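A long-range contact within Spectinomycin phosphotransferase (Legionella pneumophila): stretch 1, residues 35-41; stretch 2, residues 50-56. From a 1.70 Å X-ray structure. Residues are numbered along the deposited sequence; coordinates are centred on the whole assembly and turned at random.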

# COMPACT_ATOMS: atom_id res chain seq x y z
N THR A 35 11.25 8.27 -4.64
CA THR A 35 12.43 7.43 -4.76
C THR A 35 12.96 7.46 -6.18
O THR A 35 13.18 8.53 -6.74
N ASN A 36 13.18 6.29 -6.76
CA ASN A 36 13.67 6.21 -8.13
C ASN A 36 12.51 6.28 -9.11
O ASN A 36 12.04 5.26 -9.61
CB ASN A 36 14.46 4.91 -8.35
CG ASN A 36 14.83 4.70 -9.81
OD1 ASN A 36 14.83 5.63 -10.61
ND2 ASN A 36 15.16 3.46 -10.16
N ALA A 37 12.05 7.50 -9.39
CA ALA A 37 10.95 7.68 -10.34
C ALA A 37 10.72 9.14 -10.67
O ALA A 37 10.84 10.02 -9.82
CB ALA A 37 9.68 7.07 -9.78
N PHE A 38 10.39 9.39 -11.93
CA PHE A 38 10.12 10.73 -12.41
C PHE A 38 8.80 10.66 -13.17
O PHE A 38 8.65 9.86 -14.10
CB PHE A 38 11.26 11.20 -13.32
CG PHE A 38 12.61 11.07 -12.68
CD1 PHE A 38 13.27 9.85 -12.65
CD2 PHE A 38 13.22 12.17 -12.07
CE1 PHE A 38 14.50 9.71 -12.04
CE2 PHE A 38 14.45 12.05 -11.45
CZ PHE A 38 15.10 10.82 -11.43
N ALA A 39 7.83 11.47 -12.76
CA ALA A 39 6.52 11.47 -13.39
C ALA A 39 6.34 12.68 -14.30
O ALA A 39 6.84 13.77 -14.01
CB ALA A 39 5.42 11.43 -12.32
N TYR A 40 5.61 12.46 -15.39
CA TYR A 40 5.36 13.50 -16.37
C TYR A 40 3.94 13.42 -16.87
O TYR A 40 3.34 12.34 -16.88
CB TYR A 40 6.27 13.31 -17.60
CG TYR A 40 7.76 13.37 -17.37
CD1 TYR A 40 8.45 12.26 -16.88
CD2 TYR A 40 8.48 14.53 -17.66
CE1 TYR A 40 9.83 12.31 -16.67
CE2 TYR A 40 9.85 14.60 -17.46
CZ TYR A 40 10.52 13.48 -16.96
OH TYR A 40 11.86 13.56 -16.73
N GLN A 41 3.39 14.56 -17.29
CA GLN A 41 2.06 14.59 -17.88
C GLN A 41 2.30 14.87 -19.36
O GLN A 41 2.92 15.88 -19.72
CB GLN A 41 1.18 15.71 -17.31
CG GLN A 41 -0.20 15.78 -18.01
CD GLN A 41 -1.03 16.99 -17.58
OE1 GLN A 41 -1.29 17.19 -16.40
NE2 GLN A 41 -1.45 17.80 -18.56
N PHE A 50 -0.04 9.84 -18.25
CA PHE A 50 0.83 9.93 -17.07
C PHE A 50 2.00 8.99 -17.35
O PHE A 50 1.83 7.77 -17.51
CB PHE A 50 0.06 9.49 -15.81
CG PHE A 50 0.89 9.47 -14.57
CD1 PHE A 50 1.41 8.28 -14.09
CD2 PHE A 50 1.14 10.65 -13.85
CE1 PHE A 50 2.17 8.25 -12.91
CE2 PHE A 50 1.90 10.63 -12.68
CZ PHE A 50 2.42 9.43 -12.21
N ILE A 51 3.19 9.58 -17.43
CA ILE A 51 4.38 8.80 -17.74
C ILE A 51 5.33 8.70 -16.56
O ILE A 51 5.59 9.69 -15.88
CB ILE A 51 5.14 9.43 -18.93
CG1 ILE A 51 4.16 9.72 -20.09
CG2 ILE A 51 6.27 8.52 -19.37
CD1 ILE A 51 3.44 8.52 -20.63
N LYS A 52 5.83 7.49 -16.34
CA LYS A 52 6.78 7.24 -15.25
C LYS A 52 8.09 6.69 -15.81
O LYS A 52 8.11 5.71 -16.57
CB LYS A 52 6.21 6.24 -14.26
N LEU A 53 9.20 7.34 -15.45
CA LEU A 53 10.50 6.88 -15.88
C LEU A 53 11.23 6.38 -14.63
O LEU A 53 11.23 7.03 -13.59
CB LEU A 53 11.31 8.03 -16.50
CG LEU A 53 10.66 8.83 -17.61
CD1 LEU A 53 11.64 9.91 -18.14
CD2 LEU A 53 10.24 7.90 -18.72
N LYS A 54 11.84 5.21 -14.75
CA LYS A 54 12.61 4.62 -13.66
C LYS A 54 13.96 4.16 -14.19
O LYS A 54 14.05 3.49 -15.21
CB LYS A 54 11.89 3.41 -13.07
CG LYS A 54 10.55 3.73 -12.43
CD LYS A 54 9.98 2.51 -11.73
CE LYS A 54 10.88 2.09 -10.57
NZ LYS A 54 10.35 0.90 -9.84
N TYR A 55 15.02 4.52 -13.49
CA TYR A 55 16.36 4.13 -13.89
C TYR A 55 16.55 2.63 -13.76
O TYR A 55 15.90 1.99 -12.94
CB TYR A 55 17.36 4.84 -13.00
CG TYR A 55 17.72 6.21 -13.49
CD1 TYR A 55 18.45 6.36 -14.67
CD2 TYR A 55 17.38 7.36 -12.78
CE1 TYR A 55 18.84 7.60 -15.12
CE2 TYR A 55 17.76 8.62 -13.23
CZ TYR A 55 18.50 8.73 -14.40
OH TYR A 55 18.95 9.95 -14.85
N GLY A 56 17.43 2.06 -14.58
CA GLY A 56 17.71 0.64 -14.49
C GLY A 56 17.12 -0.30 -15.52
O GLY A 56 16.17 0.04 -16.24

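Residues 38-41 and 50-55 form adjacent antiparallel strands, their axes approaching to 4.6 Å. Phe 38 and Leu 53 make one hydrogen-bonded pair (Phe 38 N to Leu 53 O, 3.0 Å; Leu 53 N to Phe 38 O, 2.9 Å), and Tyr 40 and Ile 51 make the next (Tyr 40 N to Ile 51 O and Ile 51 N to Tyr 40 O, both 2.8 Å). Between them, Ala 39 faces Lys 52 without direct hydrogen bonds; there the carbonyls also receive CA-H...O contacts, as from Ala 39 CA to Ile 51 O at 3.2 Å.

The alternation of the strands places Phe 38, Tyr 40, Ile 51 and Leu 53 on one face. All four adopt chi1 m. In Tyr 40, this rotamer with chi2 of 80° brings CE1 to within 3.3 Å of Leu 53 CD1, an apolar contact, diagonal to the register, between ring and methyl, while Tyr 40 OH is hydrogen-bonded elsewhere in the structure. The Phe 38 ring reaches further along the partner strand, its CE1 lying 3.6 Å from Tyr 55 CE2, again hydrocarbon against hydrocarbon; the two ring planes are nearly perpendicular, at 85°, with centroids 5.8 Å apart.

Ala 39, Gln 41, Phe 50 and Lys 52 occupy the other face. With chi1 t, the Phe 50 side chain rises from the sheet, leaning towards Lys 52, and its end nears the neighbouring strand in an apolar contact: CZ lies 3.6 Å from Ala 39 CB. Lys 52 is modelled only to CB, so the course of its side chain is unknown.

Beyond the last ladder pair, Asn 36 takes over the backbone's role. Its t rotamer and chi2 of 19° present the carboxamide to the backbone of Tyr 55: OD1 accepts from Tyr 55 N at 3.1 Å, and ND2 donates to Tyr 55 O at 3.2 Å. One planar amide thus satisfies both backbone polar groups of Tyr 55, mimicking a backbone pair.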